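TetR family Transcriptional regulator (Streptococcus agalactiae 2603V/R, PDB 3KKC) probably binds DNA as a TetR-family transcriptional regulator, pairing an N-terminal helix-turn-helix domain with an all-helical C-terminal region. Local coordinates at residues L110-F113 / R114-E118; K141-L144 / L145-I149. All blocks are in the same frame, centred on the assembly; numbering follows the deposited sequence.

Contact 1: residues L110-F113 / R114-E118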
ATOM      1  N   LEU A 110      -6.476   6.143  -5.605  1.00 85.37           N
ATOM      2  CA  LEU A 110      -5.405   5.184  -5.884  1.00 87.61           C
ATOM      3  C   LEU A 110      -5.809   4.206  -6.990  1.00 84.75           C
ATOM      4  O   LEU A 110      -4.964   3.595  -7.641  1.00 85.73           O
ATOM      5  CB  LEU A 110      -5.012   4.412  -4.620  1.00 92.11           C
ATOM      6  CG  LEU A 110      -3.570   3.907  -4.551  1.00 97.47           C
ATOM      7  CD1 LEU A 110      -2.674   5.021  -4.043  1.00 99.94           C
ATOM      8  CD2 LEU A 110      -3.451   2.690  -3.650  1.00 97.47           C
ATOM      9  N   LEU A 111      -7.109   4.062  -7.193  1.00 79.99           N
ATOM     10  CA  LEU A 111      -7.622   3.101  -8.148  1.00 77.74           C
ATOM     11  C   LEU A 111      -7.570   3.697  -9.536  1.00 77.28           C
ATOM     12  O   LEU A 111      -6.945   3.153 -10.435  1.00 81.94           O
ATOM     13  CB  LEU A 111      -9.057   2.689  -7.788  1.00 84.36           C
ATOM     14  CG  LEU A 111      -9.337   1.181  -7.796  1.00 91.24           C
ATOM     15  CD1 LEU A 111     -10.786   0.852  -7.384  1.00 93.97           C
ATOM     16  CD2 LEU A 111      -9.009   0.558  -9.150  1.00 89.52           C
ATOM     17  N   ARG A 112      -8.229   4.831  -9.713  1.00 80.74           N
ATOM     18  CA  ARG A 112      -8.275   5.468 -11.019  1.00 79.55           C
ATOM     19  C   ARG A 112      -6.878   5.890 -11.501  1.00 77.70           C
ATOM     20  O   ARG A 112      -6.604   5.907 -12.711  1.00 75.60           O
ATOM     21  CB  ARG A 112      -9.278   6.624 -11.023  1.00 76.79           C
ATOM     22  CG  ARG A 112     -10.700   6.194 -11.440  1.00 77.46           C
ATOM     23  CD  ARG A 112     -10.826   5.980 -12.965  1.00 85.10           C
ATOM     24  NE  ARG A 112     -10.068   6.965 -13.753  1.00100.71           N
ATOM     25  CZ  ARG A 112     -10.313   8.289 -13.790  1.00113.94           C
ATOM     26  NH1 ARG A 112      -9.569   9.099 -14.553  1.00110.09           N
ATOM     27  NH2 ARG A 112     -11.303   8.822 -13.065  1.00120.64           N
ATOM     28  N   PHE A 113      -5.990   6.183 -10.554  1.00 74.04           N
ATOM     29  CA  PHE A 113      -4.637   6.580 -10.886  1.00 71.72           C
ATOM     30  C   PHE A 113      -3.857   5.365 -11.376  1.00 80.26           C
ATOM     31  O   PHE A 113      -3.202   5.415 -12.412  1.00 84.54           O
ATOM     32  CB  PHE A 113      -3.966   7.226  -9.680  1.00 68.88           C
ATOM     33  CG  PHE A 113      -2.516   7.560  -9.884  1.00 69.12           C
ATOM     34  CD1 PHE A 113      -2.102   8.346 -10.960  1.00 69.92           C
ATOM     35  CD2 PHE A 113      -1.561   7.121  -8.979  1.00 65.83           C
ATOM     36  CE1 PHE A 113      -0.742   8.661 -11.139  1.00 62.63           C
ATOM     37  CE2 PHE A 113      -0.208   7.446  -9.150  1.00 65.89           C
ATOM     38  CZ  PHE A 113       0.195   8.216 -10.226  1.00 58.21           C
ATOM     39  N   ARG A 114      -3.939   4.255 -10.653  1.00 82.29           N
ATOM     40  CA  ARG A 114      -3.242   3.067 -11.105  1.00 77.38           C
ATOM     41  C   ARG A 114      -3.747   2.690 -12.492  1.00 75.79           C
ATOM     42  O   ARG A 114      -2.995   2.184 -13.314  1.00 82.61           O
ATOM     43  CB  ARG A 114      -3.402   1.908 -10.126  1.00 78.26           C
ATOM     44  CG  ARG A 114      -2.425   0.763 -10.378  1.00 82.29           C
ATOM     45  CD  ARG A 114      -2.144  -0.033  -9.095  1.00 86.99           C
ATOM     46  NE  ARG A 114      -1.163  -1.103  -9.299  1.00 91.24           N
ATOM     47  CZ  ARG A 114      -1.204  -1.986 -10.302  1.00 93.55           C
ATOM     48  NH1 ARG A 114      -2.175  -1.927 -11.212  1.00100.38           N
ATOM     49  NH2 ARG A 114      -0.283  -2.938 -10.396  1.00 84.92           N
ATOM     50  N   SER A 115      -5.013   2.961 -12.767  1.00 69.84           N
ATOM     51  CA  SER A 115      -5.578   2.576 -14.050  1.00 72.20           C
ATOM     52  C   SER A 115      -5.084   3.441 -15.204  1.00 75.87           C
ATOM     53  O   SER A 115      -5.001   2.981 -16.339  1.00 77.94           O
ATOM     54  CB  SER A 115      -7.103   2.583 -13.994  1.00 77.13           C
ATOM     55  OG  SER A 115      -7.653   2.511 -15.297  1.00 80.82           O
ATOM     56  N   GLU A 116      -4.758   4.695 -14.925  1.00 77.96           N
ATOM     57  CA  GLU A 116      -4.209   5.559 -15.969  1.00 79.36           C
ATOM     58  C   GLU A 116      -2.780   5.133 -16.308  1.00 75.15           C
ATOM     59  O   GLU A 116      -2.427   4.994 -17.483  1.00 74.17           O
ATOM     60  CB  GLU A 116      -4.281   7.036 -15.564  1.00 82.50           C
ATOM     61  CG  GLU A 116      -5.710   7.545 -15.379  1.00 90.08           C
ATOM     62  CD  GLU A 116      -6.485   7.653 -16.691  1.00 99.98           C
ATOM     63  OE1 GLU A 116      -5.885   8.093 -17.707  1.00105.11           O
ATOM     64  OE2 GLU A 116      -7.695   7.313 -16.699  1.00 98.25           O
ATOM     65  N   LEU A 117      -1.973   4.916 -15.270  1.00 71.48           N
ATOM     66  CA  LEU A 117      -0.663   4.292 -15.409  1.00 65.02           C
ATOM     67  C   LEU A 117      -0.702   3.043 -16.285  1.00 59.00           C
ATOM     68  O   LEU A 117       0.150   2.864 -17.133  1.00 66.19           O
ATOM     69  CB  LEU A 117      -0.082   3.963 -14.039  1.00 68.77           C
ATOM     70  CG  LEU A 117       0.266   5.171 -13.157  1.00 75.33           C
ATOM     71  CD1 LEU A 117       0.617   4.728 -11.731  1.00 78.45           C
ATOM     72  CD2 LEU A 117       1.409   5.963 -13.772  1.00 72.49           C
ATOM     73  N   GLU A 118      -1.709   2.202 -16.117  1.00 55.63           N
ATOM     74  CA  GLU A 118      -1.826   1.003 -16.940  1.00 69.10           C
ATOM     75  C   GLU A 118      -2.031   1.301 -18.414  1.00 73.68           C
ATOM     76  O   GLU A 118      -1.665   0.501 -19.267  1.00 85.90           O
ATOM     77  CB  GLU A 118      -2.994   0.120 -16.488  1.00 77.44           C
ATOM     78  CG  GLU A 118      -2.722  -0.768 -15.316  1.00 86.57           C
ATOM     79  CD  GLU A 118      -3.791  -1.847 -15.156  1.00 99.69           C
ATOM     80  OE1 GLU A 118      -4.311  -2.329 -16.194  1.00102.99           O
ATOM     81  OE2 GLU A 118      -4.107  -2.216 -13.997  1.00103.02           O
TER

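Contact 2: residues K141-L144 / L145-I149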
ATOM      1  N   LYS A 141       4.117  -6.774 -15.385  1.00 67.26           N
ATOM      2  CA  LYS A 141       3.173  -5.690 -15.266  1.00 68.03           C
ATOM      3  C   LYS A 141       3.130  -5.254 -13.813  1.00 72.60           C
ATOM      4  O   LYS A 141       3.346  -4.070 -13.521  1.00 69.01           O
ATOM      5  CB  LYS A 141       1.792  -6.084 -15.764  1.00 69.92           C
ATOM      6  CG  LYS A 141       0.896  -4.873 -15.937  1.00 77.08           C
ATOM      7  CD  LYS A 141      -0.503  -5.270 -16.360  1.00 79.63           C
ATOM      8  CE  LYS A 141      -1.227  -4.083 -16.949  1.00 82.15           C
ATOM      9  NZ  LYS A 141      -2.550  -4.501 -17.486  1.00 85.73           N
ATOM     10  N   GLN A 142       2.903  -6.224 -12.915  1.00 68.61           N
ATOM     11  CA  GLN A 142       2.717  -5.959 -11.483  1.00 62.87           C
ATOM     12  C   GLN A 142       3.951  -5.368 -10.774  1.00 60.72           C
ATOM     13  O   GLN A 142       3.846  -4.451  -9.964  1.00 63.03           O
ATOM     14  CB  GLN A 142       2.258  -7.236 -10.772  1.00 69.96           C
ATOM     15  CG  GLN A 142       2.465  -7.237  -9.250  1.00 71.19           C
ATOM     16  CD  GLN A 142       3.864  -7.648  -8.830  1.00 68.73           C
ATOM     17  OE1 GLN A 142       4.463  -8.529  -9.436  1.00 72.12           O
ATOM     18  NE2 GLN A 142       4.393  -7.004  -7.788  1.00 68.52           N
ATOM     19  N   PHE A 143       5.132  -5.879 -11.067  1.00 62.46           N
ATOM     20  CA  PHE A 143       6.323  -5.337 -10.422  1.00 60.70           C
ATOM     21  C   PHE A 143       6.594  -3.885 -10.838  1.00 64.52           C
ATOM     22  O   PHE A 143       7.089  -3.073 -10.057  1.00 64.16           O
ATOM     23  CB  PHE A 143       7.515  -6.214 -10.766  1.00 55.85           C
ATOM     24  CG  PHE A 143       8.778  -5.876 -10.007  1.00 59.90           C
ATOM     25  CD1 PHE A 143       9.170  -6.636  -8.909  1.00 64.12           C
ATOM     26  CD2 PHE A 143       9.606  -4.839 -10.429  1.00 60.02           C
ATOM     27  CE1 PHE A 143      10.356  -6.347  -8.220  1.00 66.36           C
ATOM     28  CE2 PHE A 143      10.794  -4.541  -9.760  1.00 60.02           C
ATOM     29  CZ  PHE A 143      11.170  -5.289  -8.657  1.00 66.37           C
ATOM     30  N   LEU A 144       6.267  -3.570 -12.083  1.00 68.69           N
ATOM     31  CA  LEU A 144       6.663  -2.304 -12.682  1.00 72.42           C
ATOM     32  C   LEU A 144       5.734  -1.176 -12.207  1.00 77.46           C
ATOM     33  O   LEU A 144       6.193  -0.136 -11.716  1.00 77.40           O
ATOM     34  CB  LEU A 144       6.610  -2.425 -14.208  1.00 68.10           C
ATOM     35  CG  LEU A 144       7.860  -2.441 -15.084  1.00 66.25           C
ATOM     36  CD1 LEU A 144       9.122  -2.483 -14.273  1.00 59.60           C
ATOM     37  CD2 LEU A 144       7.779  -3.599 -16.038  1.00 69.16           C
ATOM     38  N   LEU A 145       4.429  -1.401 -12.363  1.00 74.09           N
ATOM     39  CA  LEU A 145       3.416  -0.433 -11.983  1.00 74.00           C
ATOM     40  C   LEU A 145       3.489  -0.162 -10.502  1.00 78.23           C
ATOM     41  O   LEU A 145       3.491   0.986 -10.077  1.00 83.29           O
ATOM     42  CB  LEU A 145       2.024  -0.943 -12.341  1.00 72.00           C
ATOM     43  CG  LEU A 145       1.332  -0.169 -13.458  1.00 73.38           C
ATOM     44  CD1 LEU A 145       2.332   0.586 -14.274  1.00 70.22           C
ATOM     45  CD2 LEU A 145       0.537  -1.111 -14.345  1.00 80.77           C
ATOM     46  N   SER A 146       3.568  -1.225  -9.715  1.00 76.64           N
ATOM     47  CA  SER A 146       3.571  -1.068  -8.274  1.00 74.59           C
ATOM     48  C   SER A 146       4.856  -0.424  -7.754  1.00 68.98           C
ATOM     49  O   SER A 146       4.826   0.335  -6.779  1.00 73.47           O
ATOM     50  CB  SER A 146       3.329  -2.407  -7.580  1.00 76.41           C
ATOM     51  OG  SER A 146       4.168  -2.504  -6.443  1.00 78.60           O
ATOM     52  N   SER A 147       5.991  -0.721  -8.380  1.00 54.97           N
ATOM     53  CA  SER A 147       7.231  -0.101  -7.929  1.00 60.96           C
ATOM     54  C   SER A 147       7.303   1.374  -8.389  1.00 65.99           C
ATOM     55  O   SER A 147       7.984   2.209  -7.784  1.00 62.22           O
ATOM     56  CB  SER A 147       8.435  -0.871  -8.449  1.00 63.88           C
ATOM     57  OG  SER A 147       8.687  -0.497  -9.793  1.00 72.60           O
ATOM     58  N   PHE A 148       6.603   1.698  -9.469  1.00 69.49           N
ATOM     59  CA  PHE A 148       6.519   3.095  -9.852  1.00 76.54           C
ATOM     60  C   PHE A 148       5.720   3.866  -8.795  1.00 72.30           C
ATOM     61  O   PHE A 148       6.234   4.840  -8.227  1.00 67.77           O
ATOM     62  CB  PHE A 148       5.933   3.271 -11.254  1.00 77.13           C
ATOM     63  CG  PHE A 148       5.773   4.708 -11.660  1.00 75.99           C
ATOM     64  CD1 PHE A 148       6.832   5.403 -12.206  1.00 77.89           C
ATOM     65  CD2 PHE A 148       4.561   5.361 -11.491  1.00 71.32           C
ATOM     66  CE1 PHE A 148       6.683   6.709 -12.581  1.00 76.30           C
ATOM     67  CE2 PHE A 148       4.408   6.662 -11.867  1.00 68.94           C
ATOM     68  CZ  PHE A 148       5.466   7.337 -12.407  1.00 74.77           C
ATOM     69  N   ILE A 149       4.496   3.412  -8.513  1.00 67.34           N
ATOM     70  CA  ILE A 149       3.655   4.054  -7.500  1.00 71.97           C
ATOM     71  C   ILE A 149       4.363   4.166  -6.161  1.00 74.62           C
ATOM     72  O   ILE A 149       4.330   5.221  -5.523  1.00 77.84           O
ATOM     73  CB  ILE A 149       2.300   3.353  -7.283  1.00 77.80           C
ATOM     74  CG1 ILE A 149       1.549   3.206  -8.604  1.00 83.18           C
ATOM     75  CG2 ILE A 149       1.434   4.181  -6.367  1.00 75.55           C
ATOM     76  CD1 ILE A 149       0.254   2.482  -8.469  1.00 81.61           C
TER

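Contact 1: residues L110-F113 / R114-E118
Phe113 and Leu117, one turn apart on helix 107-129, meet as a CH-pi pair. Leu117 is the side chain to follow. Leu117 CB lies 3.8 Å from Phe113 O, the carbonyl that accepts the bond from Leu117 N at 3.2 Å (N-H...O 168°). With CG anti to its own carbonyl carbon (chi1 -66°), the branch runs back toward the preceding turn, and Leu117 CG stands 4.2 Å from Phe113 CE1. At the tip, Leu117 CD1 comes over one face of the ring, displaced toward the rim: it is 3.8 Å from Phe113 CZ and 4.0 Å from the ring centroid.

A second i to i+4 pair is charged. Arg112 and Glu116 run alongside each other, both chains bent, and Arg112 NH1 gives a weak hydrogen bond to Glu116 OE2 at 3.4 Å, part of a salt bridge. OE2 sits at the guanidinium edge, near its plane; the guanidinium and carboxylate planes are 82° apart, and it is this one oxygen that meets the arginine, not both.

Phe113 also packs on Leu102 of helix 98-103, while Leu117 reaches Phe148 of helix 137-157. Arg112 and Glu116 both touch Phe68 of helix 57-71.

Contact 2: residues K141-L144 / L145-I149
Lys141 and Leu145 supply the apolar part of this one-turn contact on helix 137-157. Their side chains lie alongside and point the same way, with Lys141 CG 4.1 Å from Leu145 CD2. With CG anti to the backbone N (chi1 -167°), Lys141 sets its CG beside Leu145; the rest of the chain, extended, carries NZ on to a salt bridge with Glu118 of helix 107-129.

Backbone bonding follows the i to i+4 pattern of an alpha-helix. The bond from Leu145 N to Lys141 O is 3.1 Å and almost straight, at 175° N-H...O. Ser146 N to Gln142 O and Ser147 N to Phe143 O follow at 3.2 Å and 3.1 Å. Phe148 N then reaches Leu144 O at 2.9 Å.

The side-chain polar contacts centre on Ser147. A chi1 of 80° sets Ser147 OG between its own backbone N and carbonyl carbon and turns it back over the previous turn, in close approach to Phe143 O at 3.0 Å and Leu144 O at 3.2 Å. Tyr171 OH of helix 164-175 hydrogen-bonds Leu144 O and forms a weak hydrogen bond with Ser147 OG.

Ser147 packs on Phe143 of the second subunit, and Phe143 on Met174 of that subunit, which places this face of the helix at the dimer interface. The buried serine hydroxyl probably finds its polar company in the carbonyls of the preceding turn and, weakly, in Tyr171 OH, while the lysine charge is paired on helix 107-129.

How the contacts relate
Contacts 1 and 2 occupy successive helices, 107-129 and 137-157, with centres about 11 Å apart. They meet directly through a salt bridge between Glu118 OE1 and Lys141 NZ at 3.1 Å. Apolar packing adds to it, with Leu117 CD1 3.6 Å from Ile149 CG1 and Arg114 CD against Ile149 CD1. Contact 1 is partly buried, combining an aromatic-aliphatic pair with a charged pair, and no other chain of the assembly touches it. Contact 2 is almost wholly buried although farther from the chain centre, covered by helices 107-129 and 164-175 and by the second subunit; its one charged group, Lys141, pairs with contact 1 instead of within its own helix.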